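Local coordinates for protein alpha-rhamnosidase (Dictyoglomus thermophilum, PDB 6I60) that probably hydrolyses terminal non-reducing alpha-L-rhamnose residues in alpha-L-rhamnosides, releasing rhamnose from its glycosides, at residues Thr631-Phe634 / Tyr635-Val638; Ser666-Asn669 / Lys670-Lys674; Leu757-Ile761 / Val762-Tyr766. All coordinates share one frame; numbering follows the deposited sequence.

Overall arrangement
All three contacts are local, made between neighbouring turns or at a helix start, within the six-hairpin glycosidase domain. Contact 1, inside helix 626-648, is largely buried, and every touching residue of contact 3 is buried; contact 2, at the end of helix 651-672, lies farther out and mixes buried phenylalanines with exposed lysines. Contacts 1 and 2 belong to consecutive helices and meet where Thr-631 CG2 lies 3.8 Å from Phe-668 CD2. Contact 3 joins contact 1 through a probable hydrogen bond, Tyr-633 OH to Tyr-766 OH at 2.7 Å, and the edge-to-face rings of Phe-632 and Tyr-766. Regular i to i+4 bonding, a T-shaped phenylalanine pair and a helix N-terminus where threonines meet alanine characterise them in turn.

Contact 1 of 3, residues Thr631-Phe634 / Tyr635-Val638; sequences TFYF and YHDV
Phe-634 and Val-638, one helical turn apart, form the close apolar side of this contact: their side chains lie side by side and point the same way, with Phe-634 CE1 3.8 Å from Val-638 CG2. CG of Phe-634 stands opposite the backbone N (chi1 -175°), which sends the ring outward from the helix, leaning toward the next turn, where CE1 meets the valine methyl. Val-638 offers CG2 because that branch sits beside its own N, while CG1 is the branch opposite N. Beneath the side chains the backbone is regular alpha-helix, as four successive i to i+4 bonds show. They run from Tyr-635 N to Thr-631 O (3.0 Å), His-636 N to Phe-632 O (3.0 Å), Asp-637 N to Tyr-633 O (2.8 Å) and Val-638 N to Phe-634 O (3.2 Å).

The looser part is the oblique pair of Tyr-633 and His-636, whose rings are 5.7 Å apart at their centroids with planes at 57°; their nearest side-chain approach is Tyr-633 CD1 to His-636 CB at 4.3 Å. His-636 and Tyr-635 are the two partly exposed residues here; the other six are buried. Two of the buried residues carry polar groups with partners outside the turn: Asp-637 OD2 is hydrogen-bonded to Thr-563 OG1, and Tyr-633 OH to Tyr-766 OH.

Within the alpha-helical barrel expected of this glycosidase family, helix 626-648 is packed on several sides. Phe-634 and Asp-637 lie on Leu-596 of helix 586-599, and His-636 and Asp-637 on Ile-566 of helix 564-576. Helix 651-672 receives Phe-634 on Ile-664 and Val-638 on Leu-660.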
loop_
_atom_site.group_PDB
_atom_site.type_symbol
_atom_site.label_atom_id
_atom_site.label_comp_id
_atom_site.label_asym_id
_atom_site.label_seq_id
_atom_site.Cartn_x
_atom_site.Cartn_y
_atom_site.Cartn_z
ATOM N N THR A 631 24.156 9.013 7.801
ATOM C CA THR A 631 24.699 8.220 8.897
ATOM C C THR A 631 23.608 7.814 9.876
ATOM O O THR A 631 23.706 6.757 10.508
ATOM C CB THR A 631 25.805 9.000 9.606
ATOM O OG1 THR A 631 26.662 9.605 8.628
ATOM C CG2 THR A 631 26.630 8.082 10.484
ATOM N N PHE A 632 22.564 8.638 10.010
ATOM C CA PHE A 632 21.419 8.268 10.835
ATOM C C PHE A 632 20.793 6.968 10.348
ATOM O O PHE A 632 20.433 6.101 11.154
ATOM C CB PHE A 632 20.393 9.406 10.831
ATOM C CG PHE A 632 19.040 9.021 11.369
ATOM C CD1 PHE A 632 18.028 8.609 10.514
ATOM C CD2 PHE A 632 18.769 9.101 12.726
ATOM C CE1 PHE A 632 16.782 8.265 11.007
ATOM C CE2 PHE A 632 17.522 8.763 13.221
ATOM C CZ PHE A 632 16.528 8.343 12.361
ATOM N N TYR A 633 20.663 6.811 9.030
ATOM C CA TYR A 633 20.070 5.602 8.476
ATOM C C TYR A 633 21.071 4.463 8.354
ATOM O O TYR A 633 20.658 3.302 8.261
ATOM C CB TYR A 633 19.437 5.906 7.116
ATOM C CG TYR A 633 18.025 6.440 7.232
ATOM C CD1 TYR A 633 16.971 5.598 7.563
ATOM C CD2 TYR A 633 17.749 7.787 7.031
ATOM C CE1 TYR A 633 15.679 6.078 7.681
ATOM C CE2 TYR A 633 16.459 8.279 7.144
ATOM C CZ TYR A 633 15.428 7.418 7.470
ATOM O OH TYR A 633 14.140 7.893 7.588
ATOM N N PHE A 634 22.372 4.763 8.355
ATOM C CA PHE A 634 23.368 3.700 8.433
ATOM C C PHE A 634 23.316 3.017 9.793
ATOM O O PHE A 634 23.327 1.784 9.883
ATOM C CB PHE A 634 24.764 4.264 8.163
ATOM C CG PHE A 634 25.841 3.219 8.116
ATOM C CD1 PHE A 634 25.589 1.968 7.577
ATOM C CD2 PHE A 634 27.106 3.487 8.609
ATOM C CE1 PHE A 634 26.579 1.004 7.531
ATOM C CE2 PHE A 634 28.103 2.528 8.567
ATOM C CZ PHE A 634 27.838 1.285 8.027
ATOM N N TYR A 635 23.255 3.807 10.866
ATOM C CA TYR A 635 23.056 3.238 12.194
ATOM C C TYR A 635 21.694 2.563 12.295
ATOM O O TYR A 635 21.560 1.508 12.926
ATOM C CB TYR A 635 23.207 4.331 13.253
ATOM C CG TYR A 635 22.907 3.889 14.669
ATOM C CD1 TYR A 635 23.901 3.354 15.473
ATOM C CD2 TYR A 635 21.633 4.021 15.204
ATOM C CE1 TYR A 635 23.632 2.953 16.769
ATOM C CE2 TYR A 635 21.354 3.620 16.497
ATOM C CZ TYR A 635 22.360 3.090 17.275
ATOM O OH TYR A 635 22.096 2.690 18.563
ATOM N N HIS A 636 20.674 3.156 11.671
ATOM C CA HIS A 636 19.337 2.571 11.703
ATOM C C HIS A 636 19.315 1.206 11.027
ATOM O O HIS A 636 18.729 0.253 11.555
ATOM C CB HIS A 636 18.340 3.522 11.038
ATOM C CG HIS A 636 16.920 3.047 11.082
ATOM N ND1 HIS A 636 16.429 2.086 10.225
ATOM C CD2 HIS A 636 15.883 3.412 11.873
ATOM C CE1 HIS A 636 15.153 1.872 10.492
ATOM N NE2 HIS A 636 14.796 2.664 11.486
ATOM N N ASP A 637 19.956 1.088 9.861
ATOM C CA ASP A 637 19.926 -0.171 9.126
ATOM C C ASP A 637 20.703 -1.266 9.845
ATOM O O ASP A 637 20.321 -2.439 9.779
ATOM C CB ASP A 637 20.471 0.032 7.711
ATOM C CG ASP A 637 19.501 0.785 6.814
ATOM O OD1 ASP A 637 19.853 1.073 5.650
ATOM O OD2 ASP A 637 18.383 1.092 7.278
ATOM N N VAL A 638 21.779 -0.905 10.539
ATOM C CA VAL A 638 22.594 -1.901 11.224
ATOM C C VAL A 638 21.943 -2.331 12.535
ATOM O O VAL A 638 22.010 -3.504 12.919
ATOM C CB VAL A 638 24.017 -1.350 11.438
ATOM C CG1 VAL A 638 24.847 -2.300 12.280
ATOM C CG2 VAL A 638 24.692 -1.102 10.098
#

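Contact 2 of 3, residues Ser666-Asn669 / Lys670-Lys674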
loop_
_atom_site.group_PDB
_atom_site.type_symbol
_atom_site.label_atom_id
_atom_site.label_comp_id
_atom_site.label_asym_id
_atom_site.label_seq_id
_atom_site.Cartn_x
_atom_site.Cartn_y
_atom_site.Cartn_z
ATOM N N SER A 666 29.375 6.177 18.063
ATOM C CA SER A 666 30.564 6.876 18.546
ATOM C C SER A 666 31.194 7.728 17.451
ATOM O O SER A 666 31.715 8.815 17.725
ATOM C CB SER A 666 31.579 5.877 19.100
ATOM O OG SER A 666 31.756 4.782 18.220
ATOM N N ALA A 667 31.156 7.253 16.206
ATOM C CA ALA A 667 31.637 8.061 15.092
ATOM C C ALA A 667 30.644 9.152 14.716
ATOM O O ALA A 667 31.050 10.230 14.265
ATOM C CB ALA A 667 31.930 7.170 13.884
ATOM N N PHE A 668 29.346 8.889 14.890
ATOM C CA PHE A 668 28.329 9.909 14.654
ATOM C C PHE A 668 28.492 11.078 15.614
ATOM O O PHE A 668 28.370 12.243 15.218
ATOM C CB PHE A 668 26.938 9.284 14.790
ATOM C CG PHE A 668 25.801 10.225 14.530
ATOM C CD1 PHE A 668 25.196 10.905 15.575
ATOM C CD2 PHE A 668 25.309 10.399 13.248
ATOM C CE1 PHE A 668 24.139 11.761 15.342
ATOM C CE2 PHE A 668 24.250 11.255 13.010
ATOM C CZ PHE A 668 23.664 11.937 14.061
ATOM N N ASN A 669 28.778 10.785 16.886
ATOM C CA ASN A 669 28.912 11.836 17.889
ATOM C C ASN A 669 30.229 12.587 17.761
ATOM O O ASN A 669 30.278 13.792 18.030
ATOM C CB ASN A 669 28.783 11.241 19.291
ATOM C CG ASN A 669 27.342 11.008 19.693
ATOM O OD1 ASN A 669 26.453 11.780 19.331
ATOM N ND2 ASN A 669 27.099 9.938 20.444
ATOM N N LYS A 670 31.299 11.903 17.354
ATOM C CA LYS A 670 32.588 12.570 17.221
ATOM C C LYS A 670 32.568 13.627 16.123
ATOM O O LYS A 670 33.302 14.618 16.207
ATOM C CB LYS A 670 33.685 11.541 16.948
ATOM C CG LYS A 670 34.243 10.879 18.196
ATOM C CD LYS A 670 35.560 10.176 17.901
ATOM C CE LYS A 670 35.447 8.673 18.104
ATOM N NZ LYS A 670 36.711 7.965 17.755
ATOM N N LYS A 671 31.734 13.443 15.098
ATOM C CA LYS A 671 31.700 14.356 13.964
ATOM C C LYS A 671 30.590 15.396 14.046
ATOM O O LYS A 671 30.697 16.441 13.395
ATOM C CB LYS A 671 31.547 13.570 12.654
ATOM C CG LYS A 671 31.968 14.338 11.403
ATOM C CD LYS A 671 32.317 13.397 10.257
ATOM C CE LYS A 671 33.751 13.601 9.777
ATOM N NZ LYS A 671 34.138 12.633 8.707
ATOM N N PHE A 672 29.539 15.149 14.826
ATOM C CA PHE A 672 28.362 16.009 14.807
ATOM C C PHE A 672 28.007 16.623 16.153
ATOM O O PHE A 672 27.425 17.710 16.175
ATOM C CB PHE A 672 27.147 15.231 14.280
ATOM C CG PHE A 672 27.314 14.731 12.872
ATOM C CD1 PHE A 672 27.852 15.549 11.892
ATOM C CD2 PHE A 672 26.936 13.444 12.530
ATOM C CE1 PHE A 672 28.008 15.091 10.597
ATOM C CE2 PHE A 672 27.089 12.982 11.236
ATOM C CZ PHE A 672 27.625 13.805 10.270
ATOM N N LEU A 673 28.327 15.972 17.267
ATOM C CA LEU A 673 28.004 16.533 18.575
ATOM C C LEU A 673 28.917 17.719 18.868
ATOM O O LEU A 673 30.143 17.574 18.902
ATOM C CB LEU A 673 28.138 15.466 19.658
ATOM C CG LEU A 673 27.669 15.872 21.056
ATOM C CD1 LEU A 673 26.165 16.090 21.078
ATOM C CD2 LEU A 673 28.079 14.827 22.077
ATOM N N LYS A 674 28.316 18.897 19.084
ATOM C CA LYS A 674 29.052 20.148 19.293
ATOM C C LYS A 674 28.596 20.769 20.612
ATOM O O LYS A 674 27.741 21.659 20.627
ATOM C CB LYS A 674 28.849 21.109 18.118
ATOM C CG LYS A 674 29.323 20.574 16.777
ATOM C CD LYS A 674 30.801 20.237 16.805
ATOM C CE LYS A 674 31.190 19.373 15.616
ATOM N NZ LYS A 674 32.314 18.450 15.944
#
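Lys-670 opens the second segment by folding back along the turn before it: N donates to Ser-666 O at 3.1 Å, and its CG, held beside the backbone N (chi1 -84°), starts the aliphatic chain past that same carbonyl before the exposed amine end leads away. Lys-671 is attached less firmly, its N making a weak bond of 3.4 Å to Ala-667 O. Its CB lies over the centre of one face of the next ring, that of Phe-672.

Phe-672 carries the main side-chain contact. Its edge is presented to a face of Phe-668 in a T-shaped (edge-to-face) pair, with centroids 5.0 Å apart and planes at 72°. CD2 does the touching, 3.4 Å above the Phe-668 plane and offset toward the rim, with Phe-668 CE2 3.5 Å from it. The two residues are also linked by a weak bond from Phe-672 N to Phe-668 O.

Leu-673 is the first residue to leave helical geometry (psi 121°), yet its N still donates to Asn-669 O at 3.0 Å, closing the last turn. Its side chain runs beside that of Asn-669, whose OD1 is 4.1 Å from Leu-673 CB. The asparagine amide is satisfied elsewhere, OD1 by Tyr-678 OH and ND2 by Leu-732 O.

The chain thus passes from helix 651-672 directly into strand 673-674, which pairs antiparallel with strand 677-678. Phe-672 and Leu-673 both rest on Tyr-678 of that hairpin, while Phe-668 and Phe-672 pack on Leu-628 of helix 626-648.

Contact 3 of 3, residues Leu757-Ile761 / Val762-Tyr766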
loop_
_atom_site.group_PDB
_atom_site.type_symbol
_atom_site.label_atom_id
_atom_site.label_comp_id
_atom_site.label_asym_id
_atom_site.label_seq_id
_atom_site.Cartn_x
_atom_site.Cartn_y
_atom_site.Cartn_z
ATOM N N LEU A 757 7.049 23.516 11.987
ATOM C CA LEU A 757 8.021 22.541 11.514
ATOM C C LEU A 757 9.058 23.206 10.617
ATOM O O LEU A 757 8.715 23.980 9.719
ATOM C CB LEU A 757 7.315 21.419 10.753
ATOM C CG LEU A 757 6.462 20.453 11.575
ATOM C CD1 LEU A 757 5.647 19.558 10.663
ATOM C CD2 LEU A 757 7.338 19.623 12.493
ATOM N N ASP A 758 10.327 22.906 10.868
ATOM C CA ASP A 758 11.440 23.318 10.019
ATOM C C ASP A 758 12.155 22.091 9.468
ATOM O O ASP A 758 13.382 22.063 9.333
ATOM C CB ASP A 758 12.407 24.219 10.787
ATOM C CG ASP A 758 13.297 25.045 9.870
ATOM O OD1 ASP A 758 12.932 25.244 8.692
ATOM O OD2 ASP A 758 14.367 25.498 10.331
ATOM N N THR A 759 11.384 21.056 9.142
ATOM C CA THR A 759 11.923 19.745 8.815
ATOM C C THR A 759 11.351 19.250 7.495
ATOM O O THR A 759 10.215 19.569 7.131
ATOM C CB THR A 759 11.609 18.727 9.918
ATOM O OG1 THR A 759 10.198 18.718 10.174
ATOM C CG2 THR A 759 12.348 19.081 11.199
ATOM N N GLY A 760 12.147 18.455 6.788
ATOM C CA GLY A 760 11.719 17.836 5.552
ATOM C C GLY A 760 10.927 16.568 5.801
ATOM O O GLY A 760 10.363 16.351 6.876
ATOM N N ILE A 761 10.897 15.707 4.781
ATOM C CA ILE A 761 10.098 14.490 4.875
ATOM C C ILE A 761 10.700 13.512 5.878
ATOM O O ILE A 761 9.969 12.763 6.539
ATOM C CB ILE A 761 9.936 13.847 3.485
ATOM C CG1 ILE A 761 11.294 13.449 2.905
ATOM C CG2 ILE A 761 9.232 14.797 2.535
ATOM C CD1 ILE A 761 11.187 12.580 1.675
ATOM N N VAL A 762 12.027 13.506 6.022
ATOM C CA VAL A 762 12.681 12.531 6.892
ATOM C C VAL A 762 12.455 12.883 8.357
ATOM O O VAL A 762 11.982 12.056 9.145
ATOM C CB VAL A 762 14.183 12.436 6.563
ATOM C CG1 VAL A 762 14.933 11.765 7.705
ATOM C CG2 VAL A 762 14.400 11.687 5.254
ATOM N N ALA A 763 12.791 14.114 8.744
ATOM C CA ALA A 763 12.719 14.503 10.146
ATOM C C ALA A 763 11.292 14.742 10.625
ATOM O O ALA A 763 11.038 14.646 11.831
ATOM C CB ALA A 763 13.566 15.751 10.389
ATOM N N THR A 764 10.357 15.052 9.720
ATOM C CA THR A 764 8.964 15.189 10.133
ATOM C C THR A 764 8.405 13.867 10.638
ATOM O O THR A 764 7.531 13.855 11.512
ATOM C CB THR A 764 8.110 15.713 8.977
ATOM O OG1 THR A 764 8.763 16.829 8.363
ATOM C CG2 THR A 764 6.741 16.150 9.476
ATOM N N ARG A 765 8.902 12.749 10.106
ATOM C CA ARG A 765 8.459 11.434 10.551
ATOM C C ARG A 765 8.900 11.121 11.978
ATOM O O ARG A 765 8.274 10.284 12.638
ATOM C CB ARG A 765 8.980 10.364 9.588
ATOM C CG ARG A 765 8.392 8.976 9.793
ATOM C CD ARG A 765 9.470 7.983 10.195
ATOM N NE ARG A 765 8.915 6.713 10.653
ATOM C CZ ARG A 765 8.562 6.460 11.909
ATOM N NH1 ARG A 765 8.699 7.395 12.839
ATOM N NH2 ARG A 765 8.070 5.272 12.234
ATOM N N TYR A 766 9.949 11.781 12.476
ATOM C CA TYR A 766 10.485 11.487 13.798
ATOM C C TYR A 766 10.269 12.592 14.822
ATOM O O TYR A 766 10.378 12.320 16.021
ATOM C CB TYR A 766 11.993 11.200 13.715
ATOM C CG TYR A 766 12.378 10.108 12.741
ATOM C CD1 TYR A 766 12.087 8.776 13.009
ATOM C CD2 TYR A 766 13.043 10.408 11.560
ATOM C CE1 TYR A 766 12.443 7.773 12.124
ATOM C CE2 TYR A 766 13.404 9.413 10.668
ATOM C CZ TYR A 766 13.102 8.098 10.954
ATOM O OH TYR A 766 13.458 7.105 10.070
#
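Thr-759 and Gly-760 are both extended, and the chain turns into helical geometry at Ile-761 (phi -70°, psi -32°), where the first turn is tied by a bond from Thr-764 N to Gly-760 O at 3.1 Å, although the carbonyl oxygen is less surely placed. Inside the second segment Tyr-766 N donates to Ala-763 O at 3.1 Å and Arg-765 N to Val-762 O, both with i to i+3 spacing. The latter bond is weak, and Ile-761 O lies 3.7 Å from Arg-765 N, so this part of the helix is loosely bonded.

Among the side chains, Thr-759 and Thr-764 meet across the turn. Their OG1 atoms are 3.0 Å apart, consistent with a hydrogen bond in which either hydroxyl could donate, but the position of Thr-764 OG1 is doubtful and the bond with it. In Thr-759 the hydroxyl stands between the backbone N and the carbonyl carbon (chi1 54°), facing Thr-764, while its CG2 is placed against Ala-763, 3.6 Å from the alanine CB. Thr-759 CB lies at the same 3.6 Å from that methyl. Thr-764 uses its other branch for apolar packing: CG2 reaches Leu-757 CD1 at 3.8 Å, the two side chains crossing at about a right angle. The leucine touches the turn through this CD1 methyl.

This is the N-terminal turn of helix 761-773, in the alpha-helical barrel expected of the family, and the Asp-612 carboxylate meets its first amides, OD2 accepting from Gly-760 N and OD1 from Ala-763 N. Arg-765 NH2 forms a salt bridge with Glu-515 and a hydrogen bond with Tyr-571 OH. Ala-763 packs on Leu-726 of helix 722-729, Ile-761 on Leu-512 of helix 507-512, and Tyr-766 meets Phe-632 of helix 626-648.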